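Local coordinates for protein aldehyde dehydrogenase 12 (Zea mays, PDB 6D97) that oxidises L-glutamate gamma-semialdehyde to glutamate with NAD+, the last step of proline catabolism in plants, at residues Leu302-Gln307 with Met336-Trp340; Leu417-Leu421 with Gln447-Val451; Leu346-Lys350 with Val389-Gly393; Thr463-Asn469 with Gly489-Thr494. One frame throughout, in Å; residues are numbered along the deposited sequence.

Interaction 1: Leu302-Gln307 with Met336-Trp340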
loop_
_atom_site.group_PDB
_atom_site.type_symbol
_atom_site.label_atom_id
_atom_site.label_comp_id
_atom_site.label_asym_id
_atom_site.label_seq_id
_atom_site.Cartn_x
_atom_site.Cartn_y
_atom_site.Cartn_z
ATOM N N LEU A 302 -4.992 -34.427 2.236
ATOM C CA LEU A 302 -4.179 -34.806 3.381
ATOM C C LEU A 302 -2.778 -35.149 2.893
ATOM O O LEU A 302 -2.614 -35.970 1.983
ATOM C CB LEU A 302 -4.785 -36.000 4.120
ATOM C CG LEU A 302 -6.244 -35.959 4.581
ATOM C CD1 LEU A 302 -6.571 -37.235 5.344
ATOM C CD2 LEU A 302 -6.538 -34.738 5.436
ATOM N N GLY A 303 -1.774 -34.515 3.491
ATOM C CA GLY A 303 -0.404 -34.784 3.138
ATOM C C GLY A 303 0.094 -36.080 3.735
ATOM O O GLY A 303 -0.635 -36.826 4.403
ATOM N N PRO A 304 1.375 -36.370 3.494
ATOM C CA PRO A 304 1.942 -37.637 3.979
ATOM C C PRO A 304 2.227 -37.663 5.472
ATOM O O PRO A 304 2.327 -38.758 6.041
ATOM C CB PRO A 304 3.240 -37.767 3.174
ATOM C CG PRO A 304 3.643 -36.354 2.915
ATOM C CD PRO A 304 2.364 -35.565 2.758
ATOM N N ASP A 305 2.357 -36.511 6.126
ATOM C CA ASP A 305 2.783 -36.461 7.525
ATOM C C ASP A 305 1.565 -36.584 8.435
ATOM O O ASP A 305 0.900 -35.600 8.763
ATOM C CB ASP A 305 3.568 -35.183 7.797
ATOM C CG ASP A 305 2.877 -33.950 7.250
ATOM O OD1 ASP A 305 2.221 -34.055 6.192
ATOM O OD2 ASP A 305 2.980 -32.881 7.886
ATOM N N VAL A 306 1.287 -37.814 8.870
ATOM C CA VAL A 306 0.125 -38.080 9.711
ATOM C C VAL A 306 0.387 -37.588 11.127
ATOM O O VAL A 306 1.406 -37.932 11.742
ATOM C CB VAL A 306 -0.210 -39.578 9.703
ATOM C CG1 VAL A 306 -1.434 -39.853 10.570
ATOM C CG2 VAL A 306 -0.426 -40.066 8.283
ATOM N N GLN A 307 -0.543 -36.796 11.659
ATOM C CA GLN A 307 -0.461 -36.288 13.024
ATOM C C GLN A 307 -1.774 -35.600 13.372
ATOM O O GLN A 307 -2.570 -35.263 12.488
ATOM C CB GLN A 307 0.707 -35.314 13.201
ATOM C CG GLN A 307 0.597 -34.069 12.347
ATOM C CD GLN A 307 1.870 -33.253 12.343
ATOM O OE1 GLN A 307 2.671 -33.344 11.414
ATOM N NE2 GLN A 307 2.064 -32.448 13.382
ATOM N N MET A 336 -7.235 -38.560 0.540
ATOM C CA MET A 336 -6.478 -39.109 1.661
ATOM C C MET A 336 -5.166 -39.711 1.168
ATOM O O MET A 336 -5.172 -40.644 0.357
ATOM C CB MET A 336 -7.284 -40.181 2.395
ATOM C CG MET A 336 -8.527 -39.699 3.116
ATOM S SD MET A 336 -9.274 -41.077 4.001
ATOM C CE MET A 336 -7.848 -41.656 4.918
ATOM N N HIS A 337 -4.044 -39.196 1.671
ATOM C CA HIS A 337 -2.770 -39.863 1.441
ATOM C C HIS A 337 -2.792 -41.238 2.095
ATOM O O HIS A 337 -3.355 -41.417 3.179
ATOM C CB HIS A 337 -1.611 -39.032 1.995
ATOM C CG HIS A 337 -0.262 -39.485 1.523
ATOM N ND1 HIS A 337 0.298 -40.686 1.903
ATOM C CD2 HIS A 337 0.639 -38.896 0.702
ATOM C CE1 HIS A 337 1.483 -40.820 1.333
ATOM N NE2 HIS A 337 1.714 -39.746 0.599
ATOM N N LYS A 338 -2.175 -42.218 1.426
ATOM C CA LYS A 338 -2.241 -43.603 1.890
ATOM C C LYS A 338 -1.759 -43.750 3.329
ATOM O O LYS A 338 -2.232 -44.633 4.054
ATOM C CB LYS A 338 -1.420 -44.499 0.961
ATOM C CG LYS A 338 -1.701 -45.987 1.104
ATOM C CD LYS A 338 -0.867 -46.799 0.121
ATOM C CE LYS A 338 -1.165 -48.287 0.230
ATOM N NZ LYS A 338 -0.851 -48.828 1.583
ATOM N N ASN A 339 -0.839 -42.883 3.764
ATOM C CA ASN A 339 -0.338 -42.950 5.134
ATOM C C ASN A 339 -1.452 -42.765 6.155
ATOM O O ASN A 339 -1.344 -43.253 7.285
ATOM C CB ASN A 339 0.751 -41.900 5.352
ATOM C CG ASN A 339 1.959 -42.122 4.468
ATOM O OD1 ASN A 339 2.083 -43.160 3.817
ATOM N ND2 ASN A 339 2.860 -41.149 4.443
ATOM N N TRP A 340 -2.526 -42.068 5.781
ATOM C CA TRP A 340 -3.629 -41.817 6.699
ATOM C C TRP A 340 -4.611 -42.977 6.794
ATOM O O TRP A 340 -5.498 -42.939 7.653
ATOM C CB TRP A 340 -4.389 -40.555 6.281
ATOM C CG TRP A 340 -3.715 -39.270 6.654
ATOM C CD1 TRP A 340 -2.755 -38.612 5.944
ATOM C CD2 TRP A 340 -3.963 -38.478 7.825
ATOM N NE1 TRP A 340 -2.385 -37.462 6.599
ATOM C CE2 TRP A 340 -3.112 -37.356 7.756
ATOM C CE3 TRP A 340 -4.820 -38.608 8.923
ATOM C CZ2 TRP A 340 -3.090 -36.373 8.747
ATOM C CZ3 TRP A 340 -4.798 -37.628 9.907
ATOM C CH2 TRP A 340 -3.938 -36.527 9.811
HETATM O O HOH W 1 -0.501 -34.618 6.823
#

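Interaction 2: Leu417-Leu421 with Gln447-Val451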
loop_
_atom_site.group_PDB
_atom_site.type_symbol
_atom_site.label_atom_id
_atom_site.label_comp_id
_atom_site.label_asym_id
_atom_site.label_seq_id
_atom_site.Cartn_x
_atom_site.Cartn_y
_atom_site.Cartn_z
ATOM N N LEU A 417 -9.359 -43.392 -6.641
ATOM C CA LEU A 417 -8.863 -42.211 -7.344
ATOM C C LEU A 417 -8.769 -42.447 -8.846
ATOM O O LEU A 417 -9.118 -41.569 -9.643
ATOM C CB LEU A 417 -7.502 -41.799 -6.782
ATOM C CG LEU A 417 -6.772 -40.670 -7.511
ATOM C CD1 LEU A 417 -7.594 -39.403 -7.474
ATOM C CD2 LEU A 417 -5.403 -40.440 -6.895
ATOM N N GLU A 418 -8.301 -43.631 -9.251
ATOM C CA GLU A 418 -8.124 -43.912 -10.672
ATOM C C GLU A 418 -9.449 -43.915 -11.422
ATOM O O GLU A 418 -9.485 -43.597 -12.617
ATOM C CB GLU A 418 -7.410 -45.249 -10.854
ATOM C CG GLU A 418 -5.904 -45.177 -10.690
ATOM C CD GLU A 418 -5.349 -46.373 -9.946
ATOM O OE1 GLU A 418 -5.361 -46.349 -8.696
ATOM O OE2 GLU A 418 -4.916 -47.341 -10.608
ATOM N N GLU A 419 -10.545 -44.273 -10.750
ATOM C CA GLU A 419 -11.848 -44.229 -11.400
ATOM C C GLU A 419 -12.375 -42.801 -11.488
ATOM O O GLU A 419 -13.040 -42.443 -12.466
ATOM C CB GLU A 419 -12.840 -45.122 -10.655
ATOM C CG GLU A 419 -12.373 -46.565 -10.464
ATOM C CD GLU A 419 -12.319 -47.349 -11.763
ATOM O OE1 GLU A 419 -12.933 -46.896 -12.754
ATOM O OE2 GLU A 419 -11.663 -48.417 -11.790
ATOM N N ILE A 420 -12.084 -41.979 -10.475
ATOM C CA ILE A 420 -12.510 -40.579 -10.481
ATOM C C ILE A 420 -11.993 -39.868 -11.727
ATOM O O ILE A 420 -12.728 -39.134 -12.397
ATOM C CB ILE A 420 -12.037 -39.875 -9.196
ATOM C CG1 ILE A 420 -12.695 -40.488 -7.962
ATOM C CG2 ILE A 420 -12.320 -38.382 -9.258
ATOM C CD1 ILE A 420 -12.094 -40.004 -6.669
ATOM N N LEU A 421 -10.718 -40.089 -12.061
ATOM C CA LEU A 421 -10.085 -39.357 -13.152
ATOM C C LEU A 421 -10.667 -39.701 -14.513
ATOM O O LEU A 421 -10.472 -38.940 -15.468
ATOM C CB LEU A 421 -8.582 -39.620 -13.150
ATOM C CG LEU A 421 -7.856 -38.888 -12.024
ATOM C CD1 LEU A 421 -6.365 -39.121 -12.116
ATOM C CD2 LEU A 421 -8.171 -37.403 -12.077
ATOM N N GLN A 447 1.177 -40.644 -6.462
ATOM C CA GLN A 447 -0.011 -40.239 -7.204
ATOM C C GLN A 447 -0.430 -38.793 -6.954
ATOM O O GLN A 447 -1.573 -38.432 -7.254
ATOM C CB GLN A 447 -1.182 -41.165 -6.872
ATOM C CG GLN A 447 -0.965 -42.626 -7.208
ATOM C CD GLN A 447 -2.206 -43.458 -6.949
ATOM O OE1 GLN A 447 -2.745 -43.465 -5.841
ATOM N NE2 GLN A 447 -2.678 -44.148 -7.977
ATOM N N LEU A 448 0.456 -37.954 -6.406
ATOM C CA LEU A 448 0.066 -36.568 -6.158
ATOM C C LEU A 448 -0.317 -35.855 -7.449
ATOM O O LEU A 448 -1.192 -34.981 -7.439
ATOM C CB LEU A 448 1.188 -35.810 -5.448
ATOM C CG LEU A 448 0.825 -34.361 -5.096
ATOM C CD1 LEU A 448 -0.425 -34.316 -4.221
ATOM C CD2 LEU A 448 1.983 -33.625 -4.434
ATOM N N GLU A 449 0.313 -36.224 -8.569
ATOM C CA GLU A 449 -0.030 -35.608 -9.848
ATOM C C GLU A 449 -1.481 -35.877 -10.218
ATOM O O GLU A 449 -2.173 -34.989 -10.730
ATOM C CB GLU A 449 0.904 -36.119 -10.943
ATOM C CG GLU A 449 2.367 -35.818 -10.688
ATOM C CD GLU A 449 2.659 -34.331 -10.683
ATOM O OE1 GLU A 449 1.958 -33.588 -11.404
ATOM O OE2 GLU A 449 3.585 -33.905 -9.957
ATOM N N LEU A 450 -1.959 -37.099 -9.970
ATOM C CA LEU A 450 -3.353 -37.423 -10.253
ATOM C C LEU A 450 -4.292 -36.556 -9.429
ATOM O O LEU A 450 -5.326 -36.093 -9.926
ATOM C CB LEU A 450 -3.611 -38.904 -9.971
ATOM C CG LEU A 450 -2.725 -39.931 -10.676
ATOM C CD1 LEU A 450 -3.205 -41.349 -10.388
ATOM C CD2 LEU A 450 -2.685 -39.675 -12.172
ATOM N N VAL A 451 -3.946 -36.325 -8.163
ATOM C CA VAL A 451 -4.768 -35.479 -7.307
ATOM C C VAL A 451 -4.792 -34.053 -7.841
ATOM O O VAL A 451 -5.851 -33.418 -7.924
ATOM C CB VAL A 451 -4.255 -35.530 -5.858
ATOM C CG1 VAL A 451 -4.979 -34.507 -5.009
ATOM C CG2 VAL A 451 -4.437 -36.924 -5.295
#

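Interaction 3: Leu346-Lys350 with Val389-Gly393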
loop_
_atom_site.group_PDB
_atom_site.type_symbol
_atom_site.label_atom_id
_atom_site.label_comp_id
_atom_site.label_asym_id
_atom_site.label_seq_id
_atom_site.Cartn_x
_atom_site.Cartn_y
_atom_site.Cartn_z
ATOM N N LEU A 346 -10.814 -42.234 9.321
ATOM C CA LEU A 346 -12.142 -42.533 8.795
ATOM C C LEU A 346 -13.054 -43.088 9.880
ATOM O O LEU A 346 -14.252 -42.783 9.912
ATOM C CB LEU A 346 -12.040 -43.516 7.627
ATOM C CG LEU A 346 -11.615 -42.948 6.272
ATOM C CD1 LEU A 346 -11.522 -44.060 5.232
ATOM C CD2 LEU A 346 -12.588 -41.862 5.824
ATOM N N GLU A 347 -12.500 -43.906 10.779
ATOM C CA GLU A 347 -13.284 -44.427 11.895
ATOM C C GLU A 347 -13.778 -43.300 12.791
ATOM O O GLU A 347 -14.939 -43.301 13.218
ATOM C CB GLU A 347 -12.456 -45.434 12.698
ATOM C CG GLU A 347 -12.217 -46.762 11.988
ATOM C CD GLU A 347 -11.226 -46.653 10.838
ATOM O OE1 GLU A 347 -10.508 -45.630 10.767
ATOM O OE2 GLU A 347 -11.170 -47.584 10.003
ATOM N N LYS A 348 -12.913 -42.320 13.077
ATOM C CA LYS A 348 -13.334 -41.172 13.874
ATOM C C LYS A 348 -14.335 -40.310 13.116
ATOM O O LYS A 348 -15.269 -39.766 13.716
ATOM C CB LYS A 348 -12.122 -40.342 14.294
ATOM C CG LYS A 348 -11.137 -41.086 15.178
ATOM C CD LYS A 348 -9.806 -40.351 15.255
ATOM C CE LYS A 348 -8.782 -41.127 16.069
ATOM N NZ LYS A 348 -9.159 -41.225 17.508
ATOM N N MET A 349 -14.160 -40.174 11.796
ATOM C CA MET A 349 -15.117 -39.413 10.998
ATOM C C MET A 349 -16.493 -40.062 11.024
ATOM O O MET A 349 -17.518 -39.369 11.070
ATOM C CB MET A 349 -14.616 -39.279 9.559
ATOM C CG MET A 349 -13.609 -38.157 9.356
ATOM S SD MET A 349 -12.752 -38.241 7.771
ATOM C CE MET A 349 -14.116 -38.052 6.627
ATOM N N LYS A 350 -16.534 -41.394 10.991
ATOM C CA LYS A 350 -17.804 -42.101 11.091
ATOM C C LYS A 350 -18.478 -41.822 12.428
ATOM O O LYS A 350 -19.658 -41.451 12.477
ATOM C CB LYS A 350 -17.575 -43.600 10.890
ATOM C CG LYS A 350 -18.836 -44.443 10.939
ATOM C CD LYS A 350 -18.585 -45.834 10.382
ATOM C CE LYS A 350 -19.830 -46.694 10.457
ATOM N NZ LYS A 350 -20.293 -46.862 11.861
ATOM N N VAL A 389 -20.002 -47.049 0.283
ATOM C CA VAL A 389 -20.450 -46.098 1.293
ATOM C C VAL A 389 -19.619 -46.299 2.554
ATOM O O VAL A 389 -19.567 -47.401 3.112
ATOM C CB VAL A 389 -21.945 -46.271 1.590
ATOM C CG1 VAL A 389 -22.401 -45.265 2.649
ATOM C CG2 VAL A 389 -22.755 -46.130 0.316
ATOM N N LEU A 390 -18.958 -45.232 3.007
ATOM C CA LEU A 390 -18.174 -45.318 4.233
ATOM C C LEU A 390 -19.051 -45.147 5.468
ATOM O O LEU A 390 -18.886 -45.875 6.454
ATOM C CB LEU A 390 -17.053 -44.278 4.212
ATOM C CG LEU A 390 -15.976 -44.468 3.139
ATOM C CD1 LEU A 390 -15.053 -43.261 3.110
ATOM C CD2 LEU A 390 -15.184 -45.753 3.361
ATOM N N PHE A 391 -19.982 -44.196 5.437
ATOM C CA PHE A 391 -20.992 -44.091 6.482
ATOM C C PHE A 391 -22.173 -43.291 5.950
ATOM O O PHE A 391 -22.101 -42.661 4.894
ATOM C CB PHE A 391 -20.430 -43.474 7.772
ATOM C CG PHE A 391 -19.576 -42.254 7.559
ATOM C CD1 PHE A 391 -20.147 -40.995 7.469
ATOM C CD2 PHE A 391 -18.196 -42.366 7.489
ATOM C CE1 PHE A 391 -19.360 -39.871 7.294
ATOM C CE2 PHE A 391 -17.402 -41.248 7.307
ATOM C CZ PHE A 391 -17.986 -39.996 7.213
ATOM N N GLY A 392 -23.272 -43.341 6.700
ATOM C CA GLY A 392 -24.481 -42.661 6.268
ATOM C C GLY A 392 -25.135 -43.383 5.105
ATOM O O GLY A 392 -25.140 -44.617 5.029
ATOM N N GLY A 393 -25.691 -42.607 4.182
ATOM C CA GLY A 393 -26.363 -43.164 3.029
ATOM C C GLY A 393 -27.824 -43.491 3.231
ATOM O O GLY A 393 -28.430 -44.108 2.347
#

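Interaction 4: Thr463-Asn469 with Gly489-Thr494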
loop_
_atom_site.group_PDB
_atom_site.type_symbol
_atom_site.label_atom_id
_atom_site.label_comp_id
_atom_site.label_asym_id
_atom_site.label_seq_id
_atom_site.Cartn_x
_atom_site.Cartn_y
_atom_site.Cartn_z
ATOM N N THR A 463 -12.976 -22.703 -2.054
ATOM C CA THR A 463 -12.152 -23.021 -0.899
ATOM C C THR A 463 -11.453 -24.360 -1.085
ATOM O O THR A 463 -11.814 -25.170 -1.943
ATOM C CB THR A 463 -12.972 -23.038 0.394
ATOM O OG1 THR A 463 -13.923 -24.108 0.351
ATOM C CG2 THR A 463 -13.704 -21.727 0.570
ATOM N N ALA A 464 -10.428 -24.566 -0.266
ATOM C CA ALA A 464 -9.588 -25.753 -0.328
ATOM C C ALA A 464 -8.755 -25.806 0.941
ATOM O O ALA A 464 -8.510 -24.783 1.586
ATOM C CB ALA A 464 -8.685 -25.746 -1.562
ATOM N N ALA A 465 -8.320 -27.015 1.287
ATOM C CA ALA A 465 -7.502 -27.238 2.467
ATOM C C ALA A 465 -6.414 -28.251 2.151
ATOM O O ALA A 465 -6.669 -29.272 1.507
ATOM C CB ALA A 465 -8.339 -27.731 3.653
ATOM N N ILE A 466 -5.203 -27.958 2.613
ATOM C CA ILE A 466 -4.054 -28.840 2.455
ATOM C C ILE A 466 -3.573 -29.160 3.863
ATOM O O ILE A 466 -2.908 -28.340 4.508
ATOM C CB ILE A 466 -2.943 -28.209 1.612
ATOM C CG1 ILE A 466 -3.538 -27.536 0.373
ATOM C CG2 ILE A 466 -1.925 -29.269 1.207
ATOM C CD1 ILE A 466 -2.637 -26.511 -0.244
ATOM N N VAL A 467 -3.919 -30.349 4.351
ATOM C CA VAL A 467 -3.636 -30.739 5.731
ATOM C C VAL A 467 -2.255 -31.387 5.734
ATOM O O VAL A 467 -2.097 -32.585 5.495
ATOM C CB VAL A 467 -4.714 -31.656 6.298
ATOM C CG1 VAL A 467 -4.391 -32.014 7.739
ATOM C CG2 VAL A 467 -6.080 -30.987 6.196
ATOM N N SER A 468 -1.243 -30.571 6.016
ATOM C CA SER A 468 0.157 -30.967 6.088
ATOM C C SER A 468 0.943 -29.791 6.643
ATOM O O SER A 468 0.570 -28.633 6.437
ATOM C CB SER A 468 0.707 -31.370 4.713
ATOM O OG SER A 468 2.122 -31.435 4.724
ATOM N N ASN A 469 2.023 -30.098 7.359
ATOM C CA ASN A 469 2.965 -29.084 7.817
ATOM C C ASN A 469 4.295 -29.144 7.081
ATOM O O ASN A 469 5.190 -28.348 7.382
ATOM C CB ASN A 469 3.199 -29.207 9.325
ATOM C CG ASN A 469 2.219 -28.380 10.124
ATOM O OD1 ASN A 469 1.296 -27.793 9.567
ATOM N ND2 ASN A 469 2.414 -28.326 11.433
ATOM N N GLY A 489 -1.804 -26.199 6.307
ATOM C CA GLY A 489 -1.302 -26.484 7.634
ATOM C C GLY A 489 -2.034 -27.675 8.208
ATOM O O GLY A 489 -3.042 -28.105 7.641
ATOM N N ILE A 490 -1.547 -28.230 9.320
ATOM C CA ILE A 490 -2.217 -29.389 9.897
ATOM C C ILE A 490 -3.597 -29.023 10.427
ATOM O O ILE A 490 -4.458 -29.900 10.562
ATOM C CB ILE A 490 -1.347 -30.031 10.995
ATOM C CG1 ILE A 490 -1.678 -31.519 11.134
ATOM C CG2 ILE A 490 -1.533 -29.318 12.326
ATOM C CD1 ILE A 490 -1.404 -32.331 9.872
ATOM N N ARG A 491 -3.841 -27.743 10.716
ATOM C CA ARG A 491 -5.141 -27.270 11.170
ATOM C C ARG A 491 -5.971 -26.685 10.035
ATOM O O ARG A 491 -6.935 -25.954 10.293
ATOM C CB ARG A 491 -4.965 -26.238 12.288
ATOM C CG ARG A 491 -4.270 -26.791 13.526
ATOM C CD ARG A 491 -4.084 -25.730 14.599
ATOM N NE ARG A 491 -5.352 -25.272 15.161
ATOM C CZ ARG A 491 -5.453 -24.412 16.168
ATOM N NH1 ARG A 491 -4.359 -23.911 16.728
ATOM N NH2 ARG A 491 -6.648 -24.052 16.615
ATOM N N ALA A 492 -5.622 -26.997 8.786
ATOM C CA ALA A 492 -6.332 -26.431 7.647
ATOM C C ALA A 492 -7.768 -26.939 7.591
ATOM O O ALA A 492 -8.055 -28.095 7.915
ATOM C CB ALA A 492 -5.605 -26.768 6.342
ATOM N N ARG A 493 -8.667 -26.053 7.173
ATOM C CA ARG A 493 -10.089 -26.327 7.047
ATOM C C ARG A 493 -10.565 -25.811 5.695
ATOM O O ARG A 493 -9.832 -25.127 4.979
ATOM C CB ARG A 493 -10.873 -25.660 8.185
ATOM C CG ARG A 493 -10.730 -24.136 8.213
ATOM C CD ARG A 493 -11.157 -23.543 9.546
ATOM N NE ARG A 493 -11.515 -22.135 9.410
ATOM C CZ ARG A 493 -10.660 -21.125 9.529
ATOM N NH1 ARG A 493 -9.384 -21.362 9.799
ATOM N NH2 ARG A 493 -11.086 -19.877 9.380
ATOM N N THR A 494 -11.805 -26.143 5.337
ATOM C CA THR A 494 -12.405 -25.562 4.143
ATOM C C THR A 494 -13.452 -24.503 4.454
ATOM O O THR A 494 -13.723 -23.658 3.594
ATOM C CB THR A 494 -13.047 -26.646 3.265
ATOM O OG1 THR A 494 -14.202 -27.183 3.922
ATOM C CG2 THR A 494 -12.060 -27.763 2.989
#

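Interaction 1: Leu302-Gln307 with Met336-Trp340
With CG anti to its carbonyl carbon (chi1 -78°), W340 swings its indole between L302 and V306, two side chains that reach it from opposite faces. V306 has its CG1 anti to the backbone N (chi1 -179°), which turns CG2 over the five-membered ring of W340, 3.6 Å from its centroid and almost on the ring normal. L302 comes over the opposite face, its CD1 lying 3.9 Å from the centroid of the same W340 ring. Both are CH-pi contacts, and CD1 of L302 also packs against CG of M336. At the indole edge, NE1 of W340 makes a weak, bent hydrogen bond to the carbonyl O of G303 (2.9 Å), and a water bound to the O of D305 sits near the ring plane as well.

These residues close the C-terminal ends of two neighbouring parallel strands, 298-302 and 331-337, in the sheet of the aldehyde dehydrogenase fold that also carries strand 463-467. With an alanine in place of W340, the methyls of L302 and V306 would probably face a gap and the G303 carbonyl would lose its indole donor. Beside the indole, P304 lays CB over one face of the H337 imidazole, 3.8 Å from its centroid. The rotation of that imidazole is fixed from its edge, where ND1 of H337 accepts a straight bond from N339 N in the ring plane (3.1 Å). The amide of N339 then reaches across: ND2 gives a nearly linear hydrogen bond, 176° at the hydrogen, to the O of P304 (2.9 Å), with that oxygen in the amide plane.

Interaction 2: Leu417-Leu421 with Gln447-Val451
L417 and L421, four residues apart in segment 417-421, meet L450 on the opening turn of helix 448-457. This is helix-to-helix packing on one side of the aldehyde dehydrogenase sheet, where both partners pack on strand 437-443: L417 and V451 also touch Y443 of that strand.

The side chain of L417 can be followed outward. Its CB leaves the helix toward the other segment, and CG, placed anti to the backbone N (chi1 174°), carries the branch toward L450 and V451. There one methyl does the work: CD2 of L417 rests 3.9 Å from CB of L450 and 4.0 Å from CG2 of V451, so it bridges two consecutive residues of the opposing helix. The same methyl is the part of L417 that comes nearest to Q447, whose carbonyl oxygen OE1 lies at the margin of contact. That oxygen is already engaged, since it accepts a hydrogen bond from the backbone N of S444, which ties the Q447 side chain back to the residues leading into its own helix.

Q447 occupies the N-cap position, and its chain runs extended beyond CG toward E418. The two side chains cross at about a right angle, their carboxylate and amide planes 79° apart; OE1 of E418 stops 3.5 Å from NE2 of Q447, and no hydrogen bond forms across the contact. The apolar end is tightly packed. L421 crosses L450 at about a right angle, and its CD1 presses to 3.5 Å from CB of L450, tighter than an ordinary carbon-carbon contact.

Interaction 3: Leu346-Lys350 with Val389-Gly393
A classic beta bulge shapes this helix-on-strand contact: L390 and F391, consecutive residues of strand 388-391, both face A412 of the antiparallel neighbour 411-414, and both direct their CB atoms toward helix 345-354. F391 meets that helix through one face of its ring. CA of K350 stands over this face, 4.0 Å from the F391 ring centroid and 23° off the normal, in a CH-pi contact, while the carbonyl O of M349 lies above the same face, offset toward the rim, 3.9 Å from CZ of F391.

The chi1 of F391, 45°, sets CG between the backbone N and the carbonyl carbon, and from this crowded position the ring reaches the helix backbone itself. Along its flank the aliphatic part of K350 slides past in the opposite direction: CB of K350 touches CD2 of F391 at 3.7 Å, and CG of K350 follows alongside CB of F391. The lysine chain then leads away from the strand, and its NZ forms a salt bridge with E354 one turn further along the helix.

In the aldehyde dehydrogenase fold this helix packs against a mixed sheet at strand 388-391; the axes of segments 346-350 and 389-391 approach to 8.8 Å, with 62° between their directions. L346 supplies a methyl one turn before K350, with CD2 lying 3.9 Å from CD1 of L390. M349 contributes CB at 4.1 Å from CE2 of F391. Helix 309-321 joins the same cluster, its C316 touching the M349 side chain and its Y321 that of F391.

Interaction 4: Thr463-Asn469 with Gly489-Thr494
N469 reaches I490 through its side-chain oxygen: OD1 of N469 accepts the backbone N-H of I490 at 2.9 Å, with the donor lying 43° above the carbonyl plane. Beside this bond the G489 N-H goes to the O of I466 (3.0 Å). The carbonyl O of G489 receives a weak bond from N of S468 and a C-H contact from CA of V467, 3.3 Å away.

Next come the apolar side chains. V467 sends CG1, anti to its backbone N (chi1 -179°), to CD1 of I490 at 3.7 Å, and CB of A465 lies 4.0 Å from CB of A492. The O of G489 also takes the N-H of A492, closing a type I beta turn that follows strand 485-488, the last strand of this aldehyde dehydrogenase sheet within the chain, next to strand 463-467. T494 then packs its CG2 on CB of A465.

Farther out, D305 binds N of N469 and OG of S468, S329 O takes the hydroxyl of T494, and D319 accepts the T494 N-H. ND2 of N469 donates to the O of V534 of a second subunit, on which I490 also packs. A leucine in place of N469 would probably leave the I490 N-H without its acceptor and the V534 carbonyl of the second subunit without its amide donor.

Interactions 1, 3 and 4 all reach one mixed sheet. Interaction 4 is the buried one, while the other three are partly buried. Interactions 1 and 4 join directly: G303 N probably bonds to V467 O, D305 to N469, and L302 packs on V467. Interaction 1 also meets interaction 3, where SD of M336 touches CG of L346. Interaction 2 stands apart, its nearest atoms about 7 Å from interaction 1. Chemistry follows place: backbone hydrogen bonds and subunit contacts in interaction 4, an aromatic sandwich with amide bonds at strand ends in interaction 1, and chiefly apolar packing with no hydrogen bonds across it in interactions 2 and 3.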